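Local atomic coordinates of SusD homolog (Bacteroides thetaiotaomicron, PDB entry 3SGH), a protein that is a SusD-like outer-membrane lipoprotein that probably binds glycans at the bacterial cell surface for uptake. Residues R198-E203 with K332-G337; P295-N300 with A380-N385; R326-L331 with R430-P435. One frame throughout, in Å; residues are numbered along the deposited sequence.

How the interactions relate
Followed from the N terminus, the chain first reaches 198-203, after helix 181-198; this segment meets 332-337 after 128 intervening residues, and interaction 1 closes the loop. Before that, 295-300 has opened interaction 2, completed by 380-385, and 326-331 has opened interaction 3, completed last by 430-435. Each loop thus starts inside the one before and ends beyond it, so all three cross and none is nested. Interactions 1 and 3 are neighbours, their centres about 9 Å apart: 326-331 runs directly into 332-337, and together they tie helices 181-198, 319-331 and 424-432. Interaction 2 joins two long loops, its centre about 42 Å from that of interaction 1, on the opposite side of the chain's centre.

Interaction 1 (R198-E203 with K332-G337); sequences RISGVE and KGWNMG
A small, largely buried contact between two interhelical connections brings Ser-200, just past helix 181-198, against Lys-332 and Trp-334, just past helix 319-331. The serine CB meets the edge of the indole near the ring plane, 3.7 Å from Trp-334 CH2. Lys-332 comes in alongside: its CD lies over one face of the Trp-334 ring, 3.5 Å above the plane and offset toward the rim. From there a bend at the last torsion (chi4 -63°) turns the amine to the serine, and Lys-332 NZ gives a weak hydrogen bond of 3.2 Å to Ser-200 OG. A firmer polar link runs through a water that accepts from Lys-332 NZ at 2.9 Å and donates to Ser-200 O. The hydroxyl itself is also bonded to Ile-197 O in the last turn of the preceding helix. At Gly-333 the second connection leaves its helix in a Schellman motif, followed closely by the tryptophan. Helix 204-217 packs on both partners, Ala-207 on Ser-200 and Ala-211 on Trp-334. The chemistry implies that two interhelical connections of the alpha-alpha superhelix meet at one serine, held by lysine end and indole edge, the ammonium probably being satisfied by the water and by weaker interactions with Ser-200 OG and Glu-328.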
ATOM      1  N   ARG A 198      -7.204  -8.207   4.870  1.00 15.18           N
ATOM      2  CA  ARG A 198      -6.876  -8.513   3.470  1.00 15.72           C
ATOM      3  C   ARG A 198      -7.276  -9.911   3.058  1.00 15.01           C
ATOM      4  O   ARG A 198      -7.704 -10.117   1.892  1.00 15.33           O
ATOM      5  CB  ARG A 198      -5.416  -8.292   3.193  1.00 15.80           C
ATOM      6  CG  ARG A 198      -5.137  -8.464   1.681  1.00 18.35           C
ATOM      7  CD  ARG A 198      -4.054  -7.729   1.204  1.00 20.49           C
ATOM      8  NE  ARG A 198      -4.154  -6.313   1.483  1.00 18.31           N
ATOM      9  CZ  ARG A 198      -3.082  -5.545   1.508  1.00 18.70           C
ATOM     10  NH1 ARG A 198      -1.881  -6.082   1.236  1.00 16.97           N
ATOM     11  NH2 ARG A 198      -3.195  -4.241   1.790  1.00 16.81           N
ATOM     12  N   ILE A 199      -7.113 -10.871   3.987  1.00 15.05           N
ATOM     13  CA  ILE A 199      -7.516 -12.265   3.737  1.00 15.57           C
ATOM     14  C   ILE A 199      -8.938 -12.667   4.194  1.00 16.29           C
ATOM     15  O   ILE A 199      -9.303 -13.886   4.126  1.00 15.46           O
ATOM     16  CB  ILE A 199      -6.452 -13.267   4.234  1.00 16.17           C
ATOM     17  CG1 ILE A 199      -6.371 -13.315   5.761  1.00 17.96           C
ATOM     18  CG2 ILE A 199      -5.063 -12.955   3.629  1.00 16.20           C
ATOM     19  CD1 ILE A 199      -5.813 -14.676   6.248  1.00 19.54           C
ATOM     20  N   SER A 200      -9.753 -11.657   4.534  1.00 15.22           N
ATOM     21  CA  SER A 200     -11.019 -11.871   5.216  1.00 16.32           C
ATOM     22  C   SER A 200     -12.090 -12.370   4.260  1.00 16.27           C
ATOM     23  O   SER A 200     -13.071 -13.010   4.693  1.00 17.38           O
ATOM     24  CB  SER A 200     -11.490 -10.619   5.936  1.00 15.80           C
ATOM     25  OG  SER A 200     -11.729  -9.548   5.053  1.00 16.04           O
ATOM     26  N   GLY A 201     -11.902 -12.105   2.960  1.00 16.11           N
ATOM     27  CA  GLY A 201     -12.873 -12.579   1.961  1.00 17.00           C
ATOM     28  C   GLY A 201     -12.742 -14.082   1.776  1.00 17.43           C
ATOM     29  O   GLY A 201     -13.749 -14.842   1.733  1.00 16.23           O
ATOM     30  N   VAL A 202     -11.493 -14.532   1.658  1.00 16.61           N
ATOM     31  CA  VAL A 202     -11.220 -15.949   1.400  1.00 16.44           C
ATOM     32  C   VAL A 202     -11.265 -16.786   2.655  1.00 17.02           C
ATOM     33  O   VAL A 202     -11.730 -17.911   2.587  1.00 16.20           O
ATOM     34  CB  VAL A 202      -9.866 -16.158   0.660  1.00 15.98           C
ATOM     35  CG1 VAL A 202      -8.670 -15.589   1.473  1.00 15.90           C
ATOM     36  CG2 VAL A 202      -9.643 -17.667   0.269  1.00 18.37           C
ATOM     37  N   GLU A 203     -10.848 -16.236   3.800  1.00 16.54           N
ATOM     38  CA  GLU A 203     -10.901 -16.942   5.095  1.00 16.97           C
ATOM     39  C   GLU A 203     -11.574 -16.127   6.209  1.00 17.33           C
ATOM     40  O   GLU A 203     -10.900 -15.582   7.124  1.00 18.06           O
ATOM     41  CB  GLU A 203      -9.501 -17.385   5.522  1.00 16.97           C
ATOM     42  CG  GLU A 203      -8.892 -18.457   4.630  1.00 19.09           C
ATOM     43  CD  GLU A 203      -7.678 -19.107   5.234  1.00 21.14           C
ATOM     44  OE1 GLU A 203      -6.927 -18.395   5.937  1.00 23.34           O
ATOM     45  OE2 GLU A 203      -7.457 -20.321   5.002  1.00 24.05           O
ATOM     46  N   LYS A 332     -18.426  -6.009   9.242  1.00 17.66           N
ATOM     47  CA  LYS A 332     -18.452  -7.456   9.014  1.00 18.36           C
ATOM     48  C   LYS A 332     -19.147  -8.208  10.163  1.00 18.98           C
ATOM     49  O   LYS A 332     -19.303  -9.432  10.124  1.00 20.81           O
ATOM     50  CB  LYS A 332     -17.035  -7.987   8.848  1.00 17.93           C
ATOM     51  CG  LYS A 332     -16.349  -7.616   7.559  1.00 18.42           C
ATOM     52  CD  LYS A 332     -14.921  -8.175   7.596  1.00 20.43           C
ATOM     53  CE  LYS A 332     -14.135  -7.868   6.354  1.00 20.44           C
ATOM     54  NZ  LYS A 332     -14.730  -8.489   5.151  1.00 18.63           N
ATOM     55  N   GLY A 333     -19.500  -7.504  11.228  1.00 18.39           N
ATOM     56  CA  GLY A 333     -20.015  -8.146  12.428  1.00 18.35           C
ATOM     57  C   GLY A 333     -18.970  -8.619  13.416  1.00 17.30           C
ATOM     58  O   GLY A 333     -19.316  -9.325  14.372  1.00 18.17           O
ATOM     59  N   TRP A 334     -17.704  -8.225  13.233  1.00 16.69           N
ATOM     60  CA  TRP A 334     -16.634  -8.613  14.157  1.00 16.68           C
ATOM     61  C   TRP A 334     -16.708  -7.744  15.417  1.00 17.64           C
ATOM     62  O   TRP A 334     -17.324  -6.673  15.411  1.00 18.07           O
ATOM     63  CB  TRP A 334     -15.266  -8.479  13.499  1.00 17.52           C
ATOM     64  CG  TRP A 334     -15.040  -9.351  12.290  1.00 18.30           C
ATOM     65  CD1 TRP A 334     -15.857 -10.318  11.761  1.00 20.20           C
ATOM     66  CD2 TRP A 334     -13.866  -9.321  11.469  1.00 17.75           C
ATOM     67  NE1 TRP A 334     -15.250 -10.882  10.656  1.00 19.43           N
ATOM     68  CE2 TRP A 334     -14.031 -10.289  10.464  1.00 18.20           C
ATOM     69  CE3 TRP A 334     -12.691  -8.561  11.498  1.00 15.50           C
ATOM     70  CZ2 TRP A 334     -13.048 -10.535   9.502  1.00 16.52           C
ATOM     71  CZ3 TRP A 334     -11.730  -8.784  10.524  1.00 15.88           C
ATOM     72  CH2 TRP A 334     -11.927  -9.768   9.535  1.00 16.41           C
ATOM     73  N   ASN A 335     -16.071  -8.199  16.494  1.00 17.83           N
ATOM     74  CA  ASN A 335     -16.075  -7.446  17.720  1.00 19.51           C
ATOM     75  C   ASN A 335     -14.786  -6.632  17.787  1.00 18.07           C
ATOM     76  O   ASN A 335     -13.744  -7.190  18.079  1.00 18.60           O
ATOM     77  CB  ASN A 335     -16.198  -8.415  18.911  1.00 20.59           C
ATOM     78  CG  ASN A 335     -17.473  -9.290  18.835  1.00 23.66           C
ATOM     79  OD1 ASN A 335     -17.421 -10.493  19.044  1.00 31.86           O
ATOM     80  ND2 ASN A 335     -18.568  -8.696  18.527  1.00 22.88           N
HETATM   81  N   MSE A 336     -14.880  -5.338  17.495  1.00 18.25           N
HETATM   82  CA  MSE A 336     -13.711  -4.480  17.268  1.00 17.29           C
HETATM   83  C   MSE A 336     -13.531  -3.420  18.368  1.00 18.42           C
HETATM   84  O   MSE A 336     -12.632  -2.600  18.326  1.00 17.57           O
HETATM   85  CB  MSE A 336     -13.803  -3.817  15.884  1.00 17.83           C
HETATM   86  CG  MSE A 336     -13.815  -4.817  14.693  1.00 16.00           C
HETATM   87 SE   MSE A 336     -12.077  -5.299  14.193  0.75 13.43          SE
HETATM   88  CE  MSE A 336     -11.884  -6.919  15.232  1.00 13.36           C
ATOM     89  N   GLY A 337     -14.353  -3.477  19.398  1.00 19.72           N
ATOM     90  CA  GLY A 337     -14.238  -2.486  20.478  1.00 19.14           C
ATOM     91  C   GLY A 337     -14.994  -1.187  20.236  1.00 20.45           C
ATOM     92  O   GLY A 337     -14.770  -0.192  20.936  1.00 21.21           O
TER
HETATM   93  O   HOH W   1     -15.112 -11.247   5.782  1.00 25.30           O

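Interaction 2 (P295-N300 with A380-N385); sequences PTVYAN and AGHTGN
Asn-385 ND2 is gripped by two carboxylates, with hydrogen bonds to Glu-291 OE1 and Asp-376 OD2, and lies 3.3 Å from Tyr-298 OH across the contact. Glu-291 uses its other oxygen to bind the tyrosine hydroxyl and thus joins the two segments, while Asp-376 OD2, also bonded to His-382 ND1, ties two residues of 380-385 to each other. Tyr-298 and His-382 approach from opposite directions, the ring centroids 5.4 Å apart and the planes inclined at 62°, an oblique meeting in which His-382 CE1 lies 3.2 Å from Tyr-298 OH. In this mostly helical SusD-like fold the setting is loop against loop: a type I beta turn from Thr-296 to Ala-299, before strand 314-317, faces the connection between helices 360-364 and 403-417. Val-297 fills the angle between the two rings. With CG1 opposite the backbone N (chi1 167°), that methyl sits over the centre of the Tyr-298 ring, 4.0 Å above its plane, and abuts the edge of the imidazole, 3.6 Å from His-382 CE1. An alanine at Tyr-298 is likely to leave Glu-291 OE2 without its hydroxyl partner and open a gap beside His-382. The amide oxygen, Asn-385 OD1, accepts from the backbone N of Ala-290.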
ATOM      1  N   PRO A 295       6.901  12.749 -19.895  1.00 17.04           N
ATOM      2  CA  PRO A 295       7.210  13.568 -18.729  1.00 16.61           C
ATOM      3  C   PRO A 295       7.015  15.074 -18.903  1.00 16.65           C
ATOM      4  O   PRO A 295       6.501  15.704 -18.009  1.00 16.32           O
ATOM      5  CB  PRO A 295       8.675  13.246 -18.440  1.00 17.28           C
ATOM      6  CG  PRO A 295       8.864  11.890 -18.953  1.00 18.83           C
ATOM      7  CD  PRO A 295       8.005  11.813 -20.202  1.00 16.94           C
ATOM      8  N   THR A 296       7.469  15.639 -20.017  1.00 17.58           N
ATOM      9  CA  THR A 296       7.416  17.085 -20.172  1.00 19.48           C
ATOM     10  C   THR A 296       5.981  17.601 -20.327  1.00 18.82           C
ATOM     11  O   THR A 296       5.670  18.710 -19.875  1.00 19.63           O
ATOM     12  CB  THR A 296       8.263  17.549 -21.361  1.00 20.19           C
ATOM     13  OG1 THR A 296       7.723  16.970 -22.564  1.00 24.30           O
ATOM     14  CG2 THR A 296       9.724  17.114 -21.163  1.00 21.48           C
ATOM     15  N   VAL A 297       5.120  16.782 -20.906  1.00 17.62           N
ATOM     16  CA  VAL A 297       3.698  17.123 -21.108  1.00 17.94           C
ATOM     17  C   VAL A 297       2.984  17.366 -19.766  1.00 16.93           C
ATOM     18  O   VAL A 297       2.180  18.291 -19.653  1.00 16.22           O
ATOM     19  CB  VAL A 297       2.998  16.008 -21.945  1.00 17.37           C
ATOM     20  CG1 VAL A 297       1.496  16.121 -21.924  1.00 19.03           C
ATOM     21  CG2 VAL A 297       3.566  16.055 -23.407  1.00 18.99           C
ATOM     22  N   TYR A 298       3.332  16.545 -18.767  1.00 16.69           N
ATOM     23  CA  TYR A 298       2.683  16.551 -17.476  1.00 16.24           C
ATOM     24  C   TYR A 298       3.480  17.271 -16.388  1.00 16.38           C
ATOM     25  O   TYR A 298       3.125  17.257 -15.208  1.00 16.62           O
ATOM     26  CB  TYR A 298       2.327  15.122 -17.093  1.00 15.82           C
ATOM     27  CG  TYR A 298       1.184  14.556 -17.947  1.00 14.27           C
ATOM     28  CD1 TYR A 298      -0.086  15.174 -17.953  1.00 14.11           C
ATOM     29  CD2 TYR A 298       1.361  13.432 -18.724  1.00 16.38           C
ATOM     30  CE1 TYR A 298      -1.137  14.657 -18.733  1.00 16.49           C
ATOM     31  CE2 TYR A 298       0.301  12.904 -19.517  1.00 14.23           C
ATOM     32  CZ  TYR A 298      -0.947  13.532 -19.494  1.00 13.76           C
ATOM     33  OH  TYR A 298      -2.003  12.974 -20.238  1.00 17.63           O
ATOM     34  N   ALA A 299       4.540  17.960 -16.782  1.00 16.94           N
ATOM     35  CA  ALA A 299       5.452  18.561 -15.814  1.00 16.88           C
ATOM     36  C   ALA A 299       4.749  19.535 -14.860  1.00 15.85           C
ATOM     37  O   ALA A 299       5.113  19.623 -13.692  1.00 16.84           O
ATOM     38  CB  ALA A 299       6.666  19.258 -16.545  1.00 17.65           C
ATOM     39  N   ASN A 300       3.762  20.278 -15.352  1.00 16.19           N
ATOM     40  CA  ASN A 300       3.085  21.303 -14.558  1.00 16.32           C
ATOM     41  C   ASN A 300       1.679  20.946 -14.045  1.00 16.20           C
ATOM     42  O   ASN A 300       0.956  21.825 -13.577  1.00 16.61           O
ATOM     43  CB  ASN A 300       3.052  22.612 -15.356  1.00 16.43           C
ATOM     44  CG  ASN A 300       4.421  23.033 -15.806  1.00 20.25           C
ATOM     45  OD1 ASN A 300       5.360  22.991 -15.027  1.00 19.86           O
ATOM     46  ND2 ASN A 300       4.551  23.422 -17.065  1.00 24.00           N
ATOM     47  N   ALA A 380      -3.972  20.859 -24.779  1.00 22.55           N
ATOM     48  CA  ALA A 380      -4.929  20.665 -25.849  1.00 22.10           C
ATOM     49  C   ALA A 380      -4.908  19.222 -26.357  1.00 20.36           C
ATOM     50  O   ALA A 380      -3.876  18.542 -26.380  1.00 19.44           O
ATOM     51  CB  ALA A 380      -4.656  21.654 -27.022  1.00 22.68           C
ATOM     52  N   GLY A 381      -6.066  18.766 -26.779  1.00 20.20           N
ATOM     53  CA  GLY A 381      -6.165  17.438 -27.383  1.00 20.58           C
ATOM     54  C   GLY A 381      -6.114  16.300 -26.366  1.00 19.99           C
ATOM     55  O   GLY A 381      -5.795  15.177 -26.728  1.00 21.49           O
ATOM     56  N   HIS A 382      -6.444  16.578 -25.098  1.00 19.47           N
ATOM     57  CA  HIS A 382      -6.362  15.558 -24.041  1.00 18.87           C
ATOM     58  C   HIS A 382      -7.722  15.080 -23.535  1.00 18.08           C
ATOM     59  O   HIS A 382      -7.780  14.372 -22.506  1.00 18.19           O
ATOM     60  CB  HIS A 382      -5.562  16.066 -22.830  1.00 18.15           C
ATOM     61  CG  HIS A 382      -4.078  15.875 -22.937  1.00 19.89           C
ATOM     62  ND1 HIS A 382      -3.293  15.590 -21.837  1.00 19.41           N
ATOM     63  CD2 HIS A 382      -3.224  15.975 -23.990  1.00 19.77           C
ATOM     64  CE1 HIS A 382      -2.027  15.487 -22.219  1.00 21.25           C
ATOM     65  NE2 HIS A 382      -1.962  15.673 -23.528  1.00 19.20           N
ATOM     66  N   THR A 383      -8.820  15.498 -24.183  1.00 19.01           N
ATOM     67  CA  THR A 383     -10.148  15.136 -23.663  1.00 18.89           C
ATOM     68  C   THR A 383     -10.463  13.643 -23.708  1.00 17.80           C
ATOM     69  O   THR A 383     -11.404  13.224 -23.063  1.00 18.23           O
ATOM     70  CB  THR A 383     -11.312  15.919 -24.296  1.00 19.97           C
ATOM     71  OG1 THR A 383     -11.497  15.478 -25.650  1.00 21.72           O
ATOM     72  CG2 THR A 383     -11.059  17.421 -24.207  1.00 21.38           C
ATOM     73  N   GLY A 384      -9.669  12.853 -24.421  1.00 16.54           N
ATOM     74  CA  GLY A 384      -9.758  11.398 -24.366  1.00 17.57           C
ATOM     75  C   GLY A 384      -9.327  10.822 -23.017  1.00 17.53           C
ATOM     76  O   GLY A 384      -9.569   9.639 -22.740  1.00 17.42           O
ATOM     77  N   ASN A 385      -8.746  11.678 -22.162  1.00 16.36           N
ATOM     78  CA  ASN A 385      -8.431  11.325 -20.797  1.00 16.28           C
ATOM     79  C   ASN A 385      -9.568  11.580 -19.824  1.00 16.83           C
ATOM     80  O   ASN A 385      -9.491  11.143 -18.674  1.00 15.73           O
ATOM     81  CB  ASN A 385      -7.168  12.077 -20.330  1.00 15.82           C
ATOM     82  CG  ASN A 385      -5.956  11.633 -21.076  1.00 17.30           C
ATOM     83  OD1 ASN A 385      -5.814  10.438 -21.359  1.00 17.41           O
ATOM     84  ND2 ASN A 385      -5.068  12.538 -21.362  1.00 17.72           N
TER

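Interaction 3 (R326-L331 with R430-P435); sequences RAEGAL and RRTGYP
Helix 319-331 and the end of helix 424-432 stand well apart here, their nearest CA atoms, those of Glu-328 and Thr-432, being 11.3 Å from each other, so that long side chains must span the distance. Glu-328 does so with an extended chain, its CG opposite the backbone N (chi1 -177°), and Arg-431 comes from the opposite direction with a chain bent at chi3. The two meet end-on in a bidentate salt bridge. Arg-431 NH1 donates to Glu-328 OE2 at 2.8 Å in an almost straight bond that lies in the guanidinium plane, although it reaches the syn side of the oxygen from outside the carboxylate plane. Its companion, from Arg-431 NH2 to the syn lone pair of Glu-328 OE1, measures 2.9 Å and is more bent (151°), its acceptor tilted from the guanidinium plane; the two planes are 38° apart. Arg-431 NH2 has a second acid in Asp-428, a further bond that is likely to limit rotation of the guanidinium. Over one face of that group lies Thr-432 CG2, 3.4 Å above its plane and offset toward the rim. Beyond it the chain leaves the helix through Gly-433, at positive phi, and Thr-432 OG1, also bonded to Asp-428 O one turn back, accepts from Tyr-434 N at 3.0 Å in an ST turn. Ile-197 touches both charged chains, and Leu-407 and Leu-411 pack on the glutamate. What results is a buried, paired-charge tie between helices 319-331 and 424-432 of the alpha-alpha superhelix.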
ATOM      1  N   ARG A 326     -10.733  -1.234  11.682  1.00 15.96           N
ATOM      2  CA  ARG A 326     -11.735  -1.575  12.696  1.00 15.41           C
ATOM      3  C   ARG A 326     -13.143  -1.214  12.232  1.00 15.85           C
ATOM      4  O   ARG A 326     -14.092  -1.931  12.529  1.00 15.58           O
ATOM      5  CB  ARG A 326     -11.390  -0.914  14.061  1.00 16.06           C
ATOM      6  CG  ARG A 326     -10.202  -1.602  14.733  1.00 16.49           C
ATOM      7  CD  ARG A 326      -9.826  -0.966  16.049  1.00 16.25           C
ATOM      8  NE  ARG A 326      -9.245   0.348  15.850  1.00 17.24           N
ATOM      9  CZ  ARG A 326      -8.906   1.183  16.828  1.00 18.35           C
ATOM     10  NH1 ARG A 326      -9.078   0.834  18.101  1.00 17.24           N
ATOM     11  NH2 ARG A 326      -8.375   2.354  16.545  1.00 19.22           N
ATOM     12  N   ALA A 327     -13.300  -0.133  11.478  1.00 15.21           N
ATOM     13  CA  ALA A 327     -14.616   0.224  10.962  1.00 16.01           C
ATOM     14  C   ALA A 327     -15.116  -0.891  10.057  1.00 16.21           C
ATOM     15  O   ALA A 327     -16.244  -1.315  10.179  1.00 15.79           O
ATOM     16  CB  ALA A 327     -14.574   1.574  10.214  1.00 15.65           C
ATOM     17  N   GLU A 328     -14.253  -1.363   9.137  1.00 16.30           N
ATOM     18  CA  GLU A 328     -14.617  -2.438   8.238  1.00 16.66           C
ATOM     19  C   GLU A 328     -14.919  -3.718   9.033  1.00 17.24           C
ATOM     20  O   GLU A 328     -15.883  -4.387   8.743  1.00 18.38           O
ATOM     21  CB  GLU A 328     -13.565  -2.691   7.135  1.00 16.39           C
ATOM     22  CG  GLU A 328     -14.064  -3.788   6.194  1.00 17.93           C
ATOM     23  CD  GLU A 328     -13.221  -4.031   4.955  1.00 18.59           C
ATOM     24  OE1 GLU A 328     -12.108  -3.480   4.838  1.00 17.84           O
ATOM     25  OE2 GLU A 328     -13.724  -4.829   4.100  1.00 18.96           O
ATOM     26  N   GLY A 329     -14.071  -4.055  10.003  1.00 16.63           N
ATOM     27  CA  GLY A 329     -14.304  -5.199  10.855  1.00 17.03           C
ATOM     28  C   GLY A 329     -15.673  -5.094  11.516  1.00 17.60           C
ATOM     29  O   GLY A 329     -16.423  -6.075  11.557  1.00 16.30           O
ATOM     30  N   ALA A 330     -16.031  -3.906  11.977  1.00 16.70           N
ATOM     31  CA  ALA A 330     -17.356  -3.728  12.587  1.00 17.13           C
ATOM     32  C   ALA A 330     -18.496  -3.975  11.603  1.00 17.85           C
ATOM     33  O   ALA A 330     -19.514  -4.610  11.966  1.00 17.28           O
ATOM     34  CB  ALA A 330     -17.453  -2.317  13.272  1.00 16.83           C
ATOM     35  N   LEU A 331     -18.355  -3.485  10.373  1.00 16.90           N
ATOM     36  CA  LEU A 331     -19.326  -3.764   9.292  1.00 17.63           C
ATOM     37  C   LEU A 331     -19.503  -5.264   9.021  1.00 17.77           C
ATOM     38  O   LEU A 331     -20.596  -5.732   8.639  1.00 18.19           O
ATOM     39  CB  LEU A 331     -18.902  -3.077   8.003  1.00 17.14           C
ATOM     40  CG  LEU A 331     -19.002  -1.530   8.025  1.00 15.89           C
ATOM     41  CD1 LEU A 331     -18.578  -1.067   6.637  1.00 18.06           C
ATOM     42  CD2 LEU A 331     -20.431  -1.089   8.366  1.00 15.34           C
ATOM     43  N   ARG A 430      -9.062  -4.813  -5.388  1.00 13.98           N
ATOM     44  CA  ARG A 430      -9.035  -6.206  -5.832  1.00 14.90           C
ATOM     45  C   ARG A 430      -9.859  -7.068  -4.881  1.00 15.16           C
ATOM     46  O   ARG A 430     -10.471  -8.051  -5.300  1.00 16.00           O
ATOM     47  CB  ARG A 430      -7.593  -6.726  -5.919  1.00 15.03           C
ATOM     48  CG  ARG A 430      -6.872  -6.224  -7.143  1.00 14.65           C
ATOM     49  CD  ARG A 430      -5.430  -6.806  -7.242  1.00 13.19           C
ATOM     50  NE  ARG A 430      -4.567  -6.222  -6.244  1.00 13.94           N
ATOM     51  CZ  ARG A 430      -3.435  -6.760  -5.797  1.00 15.06           C
ATOM     52  NH1 ARG A 430      -2.987  -7.871  -6.339  1.00 15.12           N
ATOM     53  NH2 ARG A 430      -2.752  -6.170  -4.812  1.00 15.00           N
ATOM     54  N   ARG A 431      -9.927  -6.646  -3.607  1.00 15.86           N
ATOM     55  CA  ARG A 431     -10.647  -7.439  -2.599  1.00 15.83           C
ATOM     56  C   ARG A 431     -12.155  -7.180  -2.606  1.00 15.80           C
ATOM     57  O   ARG A 431     -12.929  -8.106  -2.345  1.00 18.01           O
ATOM     58  CB  ARG A 431     -10.043  -7.175  -1.194  1.00 15.51           C
ATOM     59  CG  ARG A 431     -10.645  -7.998  -0.043  1.00 15.51           C
ATOM     60  CD  ARG A 431      -9.882  -7.816   1.229  1.00 16.09           C
ATOM     61  NE  ARG A 431      -9.780  -6.413   1.646  1.00 15.93           N
ATOM     62  CZ  ARG A 431     -10.705  -5.730   2.333  1.00 14.65           C
ATOM     63  NH1 ARG A 431     -11.822  -6.322   2.718  1.00 15.02           N
ATOM     64  NH2 ARG A 431     -10.509  -4.443   2.616  1.00 15.89           N
ATOM     65  N   THR A 432     -12.570  -5.921  -2.840  1.00 15.71           N
ATOM     66  CA  THR A 432     -13.960  -5.502  -2.578  1.00 16.09           C
ATOM     67  C   THR A 432     -14.655  -4.734  -3.715  1.00 16.95           C
ATOM     68  O   THR A 432     -15.895  -4.570  -3.686  1.00 18.44           O
ATOM     69  CB  THR A 432     -14.049  -4.533  -1.364  1.00 15.76           C
ATOM     70  OG1 THR A 432     -13.441  -3.277  -1.706  1.00 17.05           O
ATOM     71  CG2 THR A 432     -13.346  -5.104  -0.135  1.00 15.69           C
ATOM     72  N   GLY A 433     -13.889  -4.251  -4.678  1.00 16.16           N
ATOM     73  CA  GLY A 433     -14.362  -3.305  -5.690  1.00 16.76           C
ATOM     74  C   GLY A 433     -14.309  -1.821  -5.318  1.00 17.04           C
ATOM     75  O   GLY A 433     -14.650  -0.967  -6.162  1.00 15.41           O
ATOM     76  N   TYR A 434     -13.891  -1.530  -4.079  1.00 15.51           N
ATOM     77  CA  TYR A 434     -13.788  -0.173  -3.582  1.00 15.59           C
ATOM     78  C   TYR A 434     -12.375   0.070  -3.040  1.00 14.60           C
ATOM     79  O   TYR A 434     -11.769  -0.828  -2.495  1.00 16.22           O
ATOM     80  CB  TYR A 434     -14.787   0.068  -2.429  1.00 15.44           C
ATOM     81  CG  TYR A 434     -16.184  -0.423  -2.670  1.00 17.04           C
ATOM     82  CD1 TYR A 434     -16.899   0.020  -3.766  1.00 18.85           C
ATOM     83  CD2 TYR A 434     -16.808  -1.289  -1.777  1.00 18.00           C
ATOM     84  CE1 TYR A 434     -18.187  -0.412  -4.019  1.00 21.99           C
ATOM     85  CE2 TYR A 434     -18.136  -1.760  -2.026  1.00 19.12           C
ATOM     86  CZ  TYR A 434     -18.800  -1.306  -3.149  1.00 22.27           C
ATOM     87  OH  TYR A 434     -20.087  -1.684  -3.459  1.00 27.20           O
ATOM     88  N   PRO A 435     -11.851   1.306  -3.141  1.00 15.56           N
ATOM     89  CA  PRO A 435     -12.405   2.423  -3.885  1.00 15.61           C
ATOM     90  C   PRO A 435     -12.431   2.150  -5.407  1.00 15.18           C
ATOM     91  O   PRO A 435     -11.704   1.274  -5.898  1.00 16.20           O
ATOM     92  CB  PRO A 435     -11.416   3.538  -3.562  1.00 15.49           C
ATOM     93  CG  PRO A 435     -10.104   2.820  -3.472  1.00 16.32           C
ATOM     94  CD  PRO A 435     -10.481   1.588  -2.690  1.00 15.35           C
TER